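Local coordinates for protein thiamine pyrophosphokinase (Saccharomyces cerevisiae, PDB 1IG0) that converts thiamine and ATP into thiamine diphosphate and AMP, and is the only yeast enzyme able to make this cofactor, at residues P91-G96 with K113-K118; H62-C67 with N132-H137; L41-Q46 with N73-Y78. One frame throughout, in Å; residues are numbered along the deposited sequence.

Interaction 1: residues P91-G96 with K113-K118; sequences PNYIIG and KVTIIK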
loop_
_atom_site.group_PDB
_atom_site.type_symbol
_atom_site.label_atom_id
_atom_site.label_comp_id
_atom_site.label_asym_id
_atom_site.label_seq_id
_atom_site.Cartn_x
_atom_site.Cartn_y
_atom_site.Cartn_z
ATOM N N PRO B 91 -7.855 13.463 22.546
ATOM C CA PRO B 91 -8.734 13.354 21.380
ATOM C C PRO B 91 -10.170 13.663 21.798
ATOM O O PRO B 91 -10.518 13.532 22.974
ATOM C CB PRO B 91 -8.557 11.900 20.958
ATOM C CG PRO B 91 -8.382 11.211 22.272
ATOM C CD PRO B 91 -7.429 12.131 23.011
ATOM N N ASN B 92 -11.001 14.080 20.848
ATOM C CA ASN B 92 -12.390 14.383 21.167
ATOM C C ASN B 92 -13.186 13.092 21.303
ATOM O O ASN B 92 -14.032 12.970 22.187
ATOM C CB ASN B 92 -13.022 15.272 20.092
ATOM C CG ASN B 92 -12.357 16.630 19.991
ATOM O OD1 ASN B 92 -11.430 16.823 19.206
ATOM N ND2 ASN B 92 -12.822 17.578 20.797
ATOM N N TYR B 93 -12.911 12.131 20.425
ATOM C CA TYR B 93 -13.599 10.844 20.459
ATOM C C TYR B 93 -12.654 9.660 20.290
ATOM O O TYR B 93 -11.569 9.778 19.720
ATOM C CB TYR B 93 -14.629 10.721 19.330
ATOM C CG TYR B 93 -15.747 11.733 19.300
ATOM C CD1 TYR B 93 -15.645 12.890 18.530
ATOM C CD2 TYR B 93 -16.938 11.498 19.985
ATOM C CE1 TYR B 93 -16.706 13.786 18.433
ATOM C CE2 TYR B 93 -18.006 12.388 19.898
ATOM C CZ TYR B 93 -17.885 13.527 19.118
ATOM O OH TYR B 93 -18.944 14.396 19.004
ATOM N N ILE B 94 -13.102 8.515 20.793
ATOM C CA ILE B 94 -12.404 7.243 20.664
ATOM C C ILE B 94 -13.562 6.310 20.331
ATOM O O ILE B 94 -14.520 6.209 21.102
ATOM C CB ILE B 94 -11.750 6.773 21.975
ATOM C CG1 ILE B 94 -10.587 7.692 22.346
ATOM C CG2 ILE B 94 -11.251 5.344 21.810
ATOM C CD1 ILE B 94 -9.854 7.263 23.615
ATOM N N ILE B 95 -13.497 5.653 19.180
ATOM C CA ILE B 95 -14.579 4.765 18.783
ATOM C C ILE B 95 -14.076 3.459 18.176
ATOM O O ILE B 95 -13.058 3.431 17.483
ATOM C CB ILE B 95 -15.520 5.487 17.787
ATOM C CG1 ILE B 95 -16.763 4.638 17.524
ATOM C CG2 ILE B 95 -14.775 5.791 16.497
ATOM C CD1 ILE B 95 -17.848 5.372 16.757
ATOM N N GLY B 96 -14.801 2.381 18.457
ATOM C CA GLY B 96 -14.440 1.063 17.960
ATOM C C GLY B 96 -14.974 0.019 18.925
ATOM O O GLY B 96 -15.723 0.364 19.839
ATOM N N LYS B 113 -12.340 12.836 30.495
ATOM C CA LYS B 113 -13.573 13.138 29.774
ATOM C C LYS B 113 -13.618 12.991 28.256
ATOM O O LYS B 113 -14.380 13.691 27.590
ATOM C CB LYS B 113 -14.043 14.544 30.154
ATOM C CG LYS B 113 -14.116 14.777 31.657
ATOM C CD LYS B 113 -14.938 13.699 32.347
ATOM C CE LYS B 113 -14.960 13.903 33.853
ATOM N NZ LYS B 113 -15.717 12.827 34.550
ATOM N N VAL B 114 -12.814 12.092 27.700
ATOM C CA VAL B 114 -12.854 11.878 26.258
ATOM C C VAL B 114 -14.131 11.092 25.984
ATOM O O VAL B 114 -14.459 10.165 26.723
ATOM C CB VAL B 114 -11.650 11.048 25.760
ATOM C CG1 VAL B 114 -11.866 10.635 24.306
ATOM C CG2 VAL B 114 -10.373 11.860 25.888
ATOM N N THR B 115 -14.861 11.464 24.939
ATOM C CA THR B 115 -16.090 10.756 24.611
ATOM C C THR B 115 -15.727 9.435 23.945
ATOM O O THR B 115 -15.316 9.404 22.786
ATOM C CB THR B 115 -16.983 11.575 23.660
ATOM O OG1 THR B 115 -17.333 12.816 24.286
ATOM C CG2 THR B 115 -18.256 10.805 23.326
ATOM N N ILE B 116 -15.872 8.348 24.695
ATOM C CA ILE B 116 -15.551 7.020 24.192
ATOM C C ILE B 116 -16.823 6.290 23.785
ATOM O O ILE B 116 -17.744 6.134 24.587
ATOM C CB ILE B 116 -14.797 6.203 25.261
ATOM C CG1 ILE B 116 -13.545 6.970 25.701
ATOM C CG2 ILE B 116 -14.411 4.843 24.700
ATOM C CD1 ILE B 116 -12.768 6.311 26.820
ATOM N N ILE B 117 -16.865 5.846 22.532
ATOM C CA ILE B 117 -18.029 5.150 21.995
ATOM C C ILE B 117 -17.689 3.734 21.550
ATOM O O ILE B 117 -16.782 3.523 20.745
ATOM C CB ILE B 117 -18.614 5.914 20.785
ATOM C CG1 ILE B 117 -18.977 7.343 21.200
ATOM C CG2 ILE B 117 -19.837 5.183 20.247
ATOM C CD1 ILE B 117 -19.380 8.228 20.044
ATOM N N LYS B 118 -18.432 2.768 22.078
ATOM C CA LYS B 118 -18.218 1.368 21.742
ATOM C C LYS B 118 -19.179 0.915 20.643
ATOM O O LYS B 118 -20.375 1.202 20.690
ATOM C CB LYS B 118 -18.395 0.500 22.995
ATOM C CG LYS B 118 -18.169 -0.996 22.788
ATOM C CD LYS B 118 -18.062 -1.710 24.132
ATOM C CE LYS B 118 -17.882 -3.213 23.978
ATOM N NZ LYS B 118 -19.117 -3.875 23.479
HETATM O O HOH W 1 -14.923 14.677 24.402
#
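Y93-G96 and T115-K118 run as neighbouring parallel strands, their axes 4.7 Å apart and inclined by 9°. The residues pair in order, from Y93 opposite T115 to G96 opposite K118. Backbone hydrogen bonds alternate between the strands: T115 N to N92 O, I94 N to T115 O, I117 N to I94 O at 2.8 Å, then G96 N to I117 O at 3.2 Å. The two strands and helix 103-111 form a right-handed beta-alpha-beta unit.

Beta-branched residues suit such extended strands; the side chains alternate between two faces. On the face under helix 126-139, Y93 and T115 lie side by side, with Y93 CD2 3.7 Å from T115 CG2. I95 CG1, anti to its backbone N (chi1 -172°), rests 4.0 Å from I117 CB. On the face toward helix 103-111, V114 CG1 meets I94 CG1 at 3.8 Å, the two side chains crossing at about a right angle, and both touch Y109. G96 adopts a backbone shape in which any CB would strike the carbonyl O of I95. The main-chain bonds tie the strands together without regard to residue type, while the aliphatic groups on the two faces pack against helices 126-139 and 103-111.

Interaction 2: residues H62-C67 with N132-H137; sequences HDLKVC and NLISLH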
loop_
_atom_site.group_PDB
_atom_site.type_symbol
_atom_site.label_atom_id
_atom_site.label_comp_id
_atom_site.label_asym_id
_atom_site.label_seq_id
_atom_site.Cartn_x
_atom_site.Cartn_y
_atom_site.Cartn_z
ATOM N N HIS B 62 -6.339 21.582 12.979
ATOM C CA HIS B 62 -7.592 20.856 12.827
ATOM C C HIS B 62 -8.461 20.983 14.067
ATOM O O HIS B 62 -7.960 21.041 15.188
ATOM C CB HIS B 62 -7.318 19.385 12.506
ATOM C CG HIS B 62 -6.660 19.181 11.176
ATOM N ND1 HIS B 62 -5.345 19.515 10.940
ATOM C CD2 HIS B 62 -7.151 18.729 9.998
ATOM C CE1 HIS B 62 -5.053 19.279 9.672
ATOM N NE2 HIS B 62 -6.133 18.802 9.080
ATOM N N ASP B 63 -9.771 21.035 13.853
ATOM C CA ASP B 63 -10.724 21.183 14.943
ATOM C C ASP B 63 -10.960 19.900 15.734
ATOM O O ASP B 63 -10.561 19.796 16.896
ATOM C CB ASP B 63 -12.051 21.714 14.391
ATOM C CG ASP B 63 -13.135 21.799 15.448
ATOM O OD1 ASP B 63 -12.805 22.031 16.629
ATOM O OD2 ASP B 63 -14.323 21.650 15.093
ATOM N N LEU B 64 -11.608 18.927 15.106
ATOM C CA LEU B 64 -11.904 17.659 15.762
ATOM C C LEU B 64 -10.770 16.645 15.628
ATOM O O LEU B 64 -10.095 16.584 14.601
ATOM C CB LEU B 64 -13.186 17.057 15.176
ATOM C CG LEU B 64 -13.733 15.792 15.847
ATOM C CD1 LEU B 64 -14.314 16.147 17.206
ATOM C CD2 LEU B 64 -14.808 15.170 14.975
ATOM N N LYS B 65 -10.561 15.859 16.681
ATOM C CA LYS B 65 -9.541 14.816 16.676
ATOM C C LYS B 65 -10.208 13.511 17.078
ATOM O O LYS B 65 -10.817 13.415 18.144
ATOM C CB LYS B 65 -8.405 15.128 17.655
ATOM C CG LYS B 65 -7.533 16.309 17.263
ATOM C CD LYS B 65 -8.164 17.628 17.667
ATOM C CE LYS B 65 -7.270 18.798 17.297
ATOM N NZ LYS B 65 -7.816 20.076 17.823
ATOM N N VAL B 66 -10.090 12.505 16.219
ATOM C CA VAL B 66 -10.706 11.213 16.481
ATOM C C VAL B 66 -9.693 10.077 16.458
ATOM O O VAL B 66 -8.821 10.025 15.590
ATOM C CB VAL B 66 -11.813 10.911 15.441
ATOM C CG1 VAL B 66 -12.389 9.520 15.668
ATOM C CG2 VAL B 66 -12.914 11.960 15.532
ATOM N N CYS B 67 -9.816 9.174 17.426
ATOM C CA CYS B 67 -8.942 8.013 17.523
ATOM C C CYS B 67 -9.743 6.760 17.205
ATOM O O CYS B 67 -10.807 6.531 17.783
ATOM C CB CYS B 67 -8.356 7.889 18.932
ATOM S SG CYS B 67 -6.968 8.984 19.275
ATOM N N ASN B 132 -18.383 7.980 9.949
ATOM C CA ASN B 132 -19.812 8.108 10.219
ATOM C C ASN B 132 -19.957 9.016 11.436
ATOM O O ASN B 132 -20.797 9.914 11.462
ATOM C CB ASN B 132 -20.444 6.746 10.527
ATOM C CG ASN B 132 -20.753 5.943 9.276
ATOM O OD1 ASN B 132 -21.303 4.843 9.354
ATOM N ND2 ASN B 132 -20.403 6.488 8.117
ATOM N N LEU B 133 -19.126 8.764 12.443
ATOM C CA LEU B 133 -19.122 9.545 13.674
ATOM C C LEU B 133 -18.781 11.001 13.387
ATOM O O LEU B 133 -19.440 11.914 13.883
ATOM C CB LEU B 133 -18.094 8.973 14.652
ATOM C CG LEU B 133 -17.738 9.843 15.861
ATOM C CD1 LEU B 133 -18.963 10.031 16.744
ATOM C CD2 LEU B 133 -16.607 9.187 16.643
ATOM N N ILE B 134 -17.741 11.211 12.588
ATOM C CA ILE B 134 -17.302 12.555 12.237
ATOM C C ILE B 134 -18.412 13.353 11.559
ATOM O O ILE B 134 -18.642 14.515 11.895
ATOM C CB ILE B 134 -16.063 12.502 11.316
ATOM C CG1 ILE B 134 -14.873 11.946 12.104
ATOM C CG2 ILE B 134 -15.749 13.890 10.772
ATOM C CD1 ILE B 134 -13.663 11.619 11.258
ATOM N N SER B 135 -19.107 12.730 10.611
ATOM C CA SER B 135 -20.189 13.412 9.913
ATOM C C SER B 135 -21.315 13.757 10.887
ATOM O O SER B 135 -21.866 14.858 10.848
ATOM C CB SER B 135 -20.735 12.543 8.780
ATOM O OG SER B 135 -21.648 13.280 7.983
ATOM N N LEU B 136 -21.660 12.813 11.758
ATOM C CA LEU B 136 -22.709 13.047 12.745
ATOM C C LEU B 136 -22.324 14.218 13.647
ATOM O O LEU B 136 -23.142 15.091 13.937
ATOM C CB LEU B 136 -22.927 11.790 13.594
ATOM C CG LEU B 136 -23.723 10.649 12.953
ATOM C CD1 LEU B 136 -23.667 9.416 13.848
ATOM C CD2 LEU B 136 -25.168 11.099 12.731
ATOM N N HIS B 137 -21.071 14.230 14.084
ATOM C CA HIS B 137 -20.577 15.293 14.952
ATOM C C HIS B 137 -20.811 16.678 14.355
ATOM O O HIS B 137 -21.294 17.585 15.034
ATOM C CB HIS B 137 -19.077 15.120 15.207
ATOM C CG HIS B 137 -18.460 16.262 15.954
ATOM N ND1 HIS B 137 -18.499 16.362 17.327
ATOM C CD2 HIS B 137 -17.831 17.378 15.512
ATOM C CE1 HIS B 137 -17.924 17.493 17.699
ATOM N NE2 HIS B 137 -17.512 18.126 16.617
HETATM O O HOH W 2 -16.132 20.706 16.836
#
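A water bridges D63 and H137, donating to D63 OD2 at 2.7 Å and lying 2.9 Å from H137 NE2, in the imidazole plane. It marks one end of a strand-helix packing in an alpha-beta-alpha sandwich: residues 132-137 of helix 126-139 pack on the parallel part of the sheet, their axis 10.3 Å from that of strand 64-67 and running roughly against it, at 153°.

L64 and H137 reach toward each other tip to tip. L64 CD1 sits over one ring face, 3.9 Å from the centroid, in a CH-pi contact, while L64 CD2 approaches H137 CD2 at 3.8 Å. A chi1 of 173° puts CG of H137 anti to its backbone N, on the sheet side; ND1 is hydrogen-bonded to Y93 OH. An imidazole suits this border, since its face meets a leucine while both nitrogens meet polar partners. An alanine here would probably leave Y93 OH without its mate, deprive the water of one partner and open a gap beside L64.

Deeper along the helix the contact is purely aliphatic. V66 forks between two helix residues: its CG1 faces L133 CD2 at 4.3 Å, and its CG2 touches I134 CG1 at 3.9 Å.

Interaction 3: residues L41-Q46 with N73-Y78; sequences LLILNQ and NRLYDY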
loop_
_atom_site.group_PDB
_atom_site.type_symbol
_atom_site.label_atom_id
_atom_site.label_comp_id
_atom_site.label_asym_id
_atom_site.label_seq_id
_atom_site.Cartn_x
_atom_site.Cartn_y
_atom_site.Cartn_z
ATOM N N LEU B 41 -8.708 15.645 12.387
ATOM C CA LEU B 41 -7.457 14.908 12.316
ATOM C C LEU B 41 -7.825 13.509 12.790
ATOM O O LEU B 41 -8.191 13.315 13.949
ATOM C CB LEU B 41 -6.405 15.507 13.250
ATOM C CG LEU B 41 -5.104 14.703 13.366
ATOM C CD1 LEU B 41 -4.426 14.613 12.001
ATOM C CD2 LEU B 41 -4.182 15.362 14.386
ATOM N N LEU B 42 -7.747 12.541 11.887
ATOM C CA LEU B 42 -8.091 11.167 12.221
ATOM C C LEU B 42 -6.852 10.318 12.438
ATOM O O LEU B 42 -5.991 10.224 11.563
ATOM C CB LEU B 42 -8.939 10.557 11.104
ATOM C CG LEU B 42 -9.279 9.069 11.204
ATOM C CD1 LEU B 42 -10.059 8.798 12.482
ATOM C CD2 LEU B 42 -10.088 8.658 9.979
ATOM N N ILE B 43 -6.768 9.700 13.610
ATOM C CA ILE B 43 -5.636 8.847 13.939
ATOM C C ILE B 43 -6.077 7.394 13.907
ATOM O O ILE B 43 -6.949 6.985 14.674
ATOM C CB ILE B 43 -5.078 9.162 15.343
ATOM C CG1 ILE B 43 -4.709 10.644 15.431
ATOM C CG2 ILE B 43 -3.844 8.302 15.621
ATOM C CD1 ILE B 43 -4.212 11.075 16.801
ATOM N N LEU B 44 -5.476 6.618 13.012
ATOM C CA LEU B 44 -5.808 5.207 12.883
ATOM C C LEU B 44 -4.851 4.353 13.713
ATOM O O LEU B 44 -3.813 4.838 14.169
ATOM C CB LEU B 44 -5.786 4.803 11.408
ATOM C CG LEU B 44 -6.827 5.587 10.597
ATOM C CD1 LEU B 44 -6.661 5.317 9.116
ATOM C CD2 LEU B 44 -8.223 5.208 11.070
ATOM N N ASN B 45 -5.201 3.086 13.907
ATOM C CA ASN B 45 -4.390 2.191 14.725
ATOM C C ASN B 45 -3.082 1.694 14.117
ATOM O O ASN B 45 -2.996 0.576 13.605
ATOM C CB ASN B 45 -5.236 0.999 15.185
ATOM C CG ASN B 45 -4.504 0.115 16.176
ATOM O OD1 ASN B 45 -3.679 0.592 16.955
ATOM N ND2 ASN B 45 -4.813 -1.177 16.162
ATOM N N GLN B 46 -2.065 2.544 14.191
ATOM C CA GLN B 46 -0.726 2.234 13.703
ATOM C C GLN B 46 0.225 3.123 14.492
ATOM O O GLN B 46 -0.142 4.227 14.895
ATOM C CB GLN B 46 -0.597 2.526 12.202
ATOM C CG GLN B 46 0.799 2.260 11.644
ATOM C CD GLN B 46 0.877 2.397 10.132
ATOM O OE1 GLN B 46 1.961 2.340 9.552
ATOM N NE2 GLN B 46 -0.272 2.573 9.489
ATOM N N ASN B 73 -4.170 3.960 22.039
ATOM C CA ASN B 73 -2.940 3.449 22.635
ATOM C C ASN B 73 -1.765 4.123 21.939
ATOM O O ASN B 73 -0.816 4.570 22.582
ATOM C CB ASN B 73 -2.820 1.931 22.450
ATOM C CG ASN B 73 -3.939 1.164 23.121
ATOM O OD1 ASN B 73 -4.311 1.453 24.258
ATOM N ND2 ASN B 73 -4.472 0.165 22.426
ATOM N N ARG B 74 -1.849 4.192 20.614
ATOM C CA ARG B 74 -0.811 4.801 19.793
ATOM C C ARG B 74 -0.529 6.238 20.217
ATOM O O ARG B 74 0.626 6.633 20.372
ATOM C CB ARG B 74 -1.234 4.776 18.321
ATOM C CG ARG B 74 -1.596 3.393 17.797
ATOM C CD ARG B 74 -0.410 2.441 17.849
ATOM N NE ARG B 74 -0.736 1.137 17.279
ATOM C CZ ARG B 74 0.132 0.139 17.152
ATOM N NH1 ARG B 74 1.387 0.292 17.556
ATOM N NH2 ARG B 74 -0.251 -1.012 16.615
ATOM N N LEU B 75 -1.590 7.019 20.400
ATOM C CA LEU B 75 -1.450 8.413 20.805
ATOM C C LEU B 75 -0.881 8.489 22.216
ATOM O O LEU B 75 0.033 9.269 22.492
ATOM C CB LEU B 75 -2.812 9.113 20.765
ATOM C CG LEU B 75 -2.832 10.589 21.169
ATOM C CD1 LEU B 75 -1.973 11.399 20.204
ATOM C CD2 LEU B 75 -4.266 11.102 21.175
ATOM N N TYR B 76 -1.432 7.669 23.104
ATOM C CA TYR B 76 -1.000 7.618 24.495
ATOM C C TYR B 76 0.508 7.393 24.592
ATOM O O TYR B 76 1.209 8.114 25.303
ATOM C CB TYR B 76 -1.733 6.490 25.224
ATOM C CG TYR B 76 -1.433 6.404 26.704
ATOM C CD1 TYR B 76 -2.009 7.299 27.608
ATOM C CD2 TYR B 76 -0.573 5.426 27.204
ATOM C CE1 TYR B 76 -1.739 7.218 28.972
ATOM C CE2 TYR B 76 -0.296 5.338 28.564
ATOM C CZ TYR B 76 -0.881 6.235 29.441
ATOM O OH TYR B 76 -0.608 6.147 30.785
ATOM N N ASP B 77 1.002 6.386 23.877
ATOM C CA ASP B 77 2.427 6.069 23.891
ATOM C C ASP B 77 3.251 7.111 23.143
ATOM O O ASP B 77 4.347 7.473 23.572
ATOM C CB ASP B 77 2.680 4.690 23.276
ATOM C CG ASP B 77 2.016 3.571 24.054
ATOM O OD1 ASP B 77 1.988 3.647 25.302
ATOM O OD2 ASP B 77 1.537 2.607 23.421
ATOM N N TYR B 78 2.725 7.588 22.020
ATOM C CA TYR B 78 3.421 8.588 21.221
ATOM C C TYR B 78 3.890 9.737 22.105
ATOM O O TYR B 78 4.964 10.300 21.892
ATOM C CB TYR B 78 2.501 9.127 20.125
ATOM C CG TYR B 78 3.123 10.213 19.273
ATOM C CD1 TYR B 78 4.260 9.961 18.506
ATOM C CD2 TYR B 78 2.571 11.495 19.229
ATOM C CE1 TYR B 78 4.833 10.957 17.715
ATOM C CE2 TYR B 78 3.136 12.498 18.440
ATOM C CZ TYR B 78 4.266 12.221 17.686
ATOM O OH TYR B 78 4.825 13.208 16.905
HETATM O O HOH W 3 -3.061 -0.302 19.438
HETATM O O HOH W 4 -1.866 -1.718 14.631
#
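This is a mixed polar and apolar contact between the C-terminal end of strand 38-43, with the turn that follows it, and helix 71-78, which packs on the sheet face away from helix 126-139. I43 and L75 make the buried part. Their side chains cross at about a right angle and meet through methyl groups, I43 CD1 to L75 CD1 at 4.1 Å; F55, P91 and Y109 also touch L75, so a branched aliphatic side chain, with methyls to offer several neighbours, suits this place.

Beyond the strand, an inverse gamma turn centred on N45 swings the chain beside R74. R74 NE gives a hydrogen bond to N45 OD1 at 3.0 Å, with an N-H...O angle of 162°. The oxygen lies at the edge of the guanidinium, near its plane, yet NE stands above the amide plane of N45; the two flat groups are turned 42° against each other. A water donates to the same OD1 at 2.7 Å, so two groups grip this oxygen. The arginine chain bends at chi2 (-62°), which sets CD against the main chain, 3.5 Å from Q46 O. Q46 C then lies over one guanidinium face, 3.6 Å from R74 NE. Arginine suits the place because its long aliphatic part can follow the main chain while NE, at the edge of the guanidinium, bonds to the amide oxygen. A second water receives a weak bond from R74 NH2 and donates to N45 O.

The N45 side chain is about 9 Å from a bound thiamine, consistent with the siting of ligand pockets beyond the C-terminal ends of the strands in parallel alpha/beta folds.

How the interactions relate
All three interactions meet on one sheet, whose strands 115-118, 93-96, 64-68 and 38-43 lie in that order. Interaction 1 is strand pairing within the sheet, reaching its outermost strand; the others pack helices on its two faces, interaction 2 with helix 126-139 and interaction 3 with helix 71-78. Interactions 1 and 2 are buried, interaction 3 only partly so. Their chemistry follows: backbone bonds in the first, aliphatic packing with a polar border in the second, an arginine-amide bond with waters in the third. Backbone bonds from V66 O to I43 N and from K65 O to N92 N join them, while C67 touches L75.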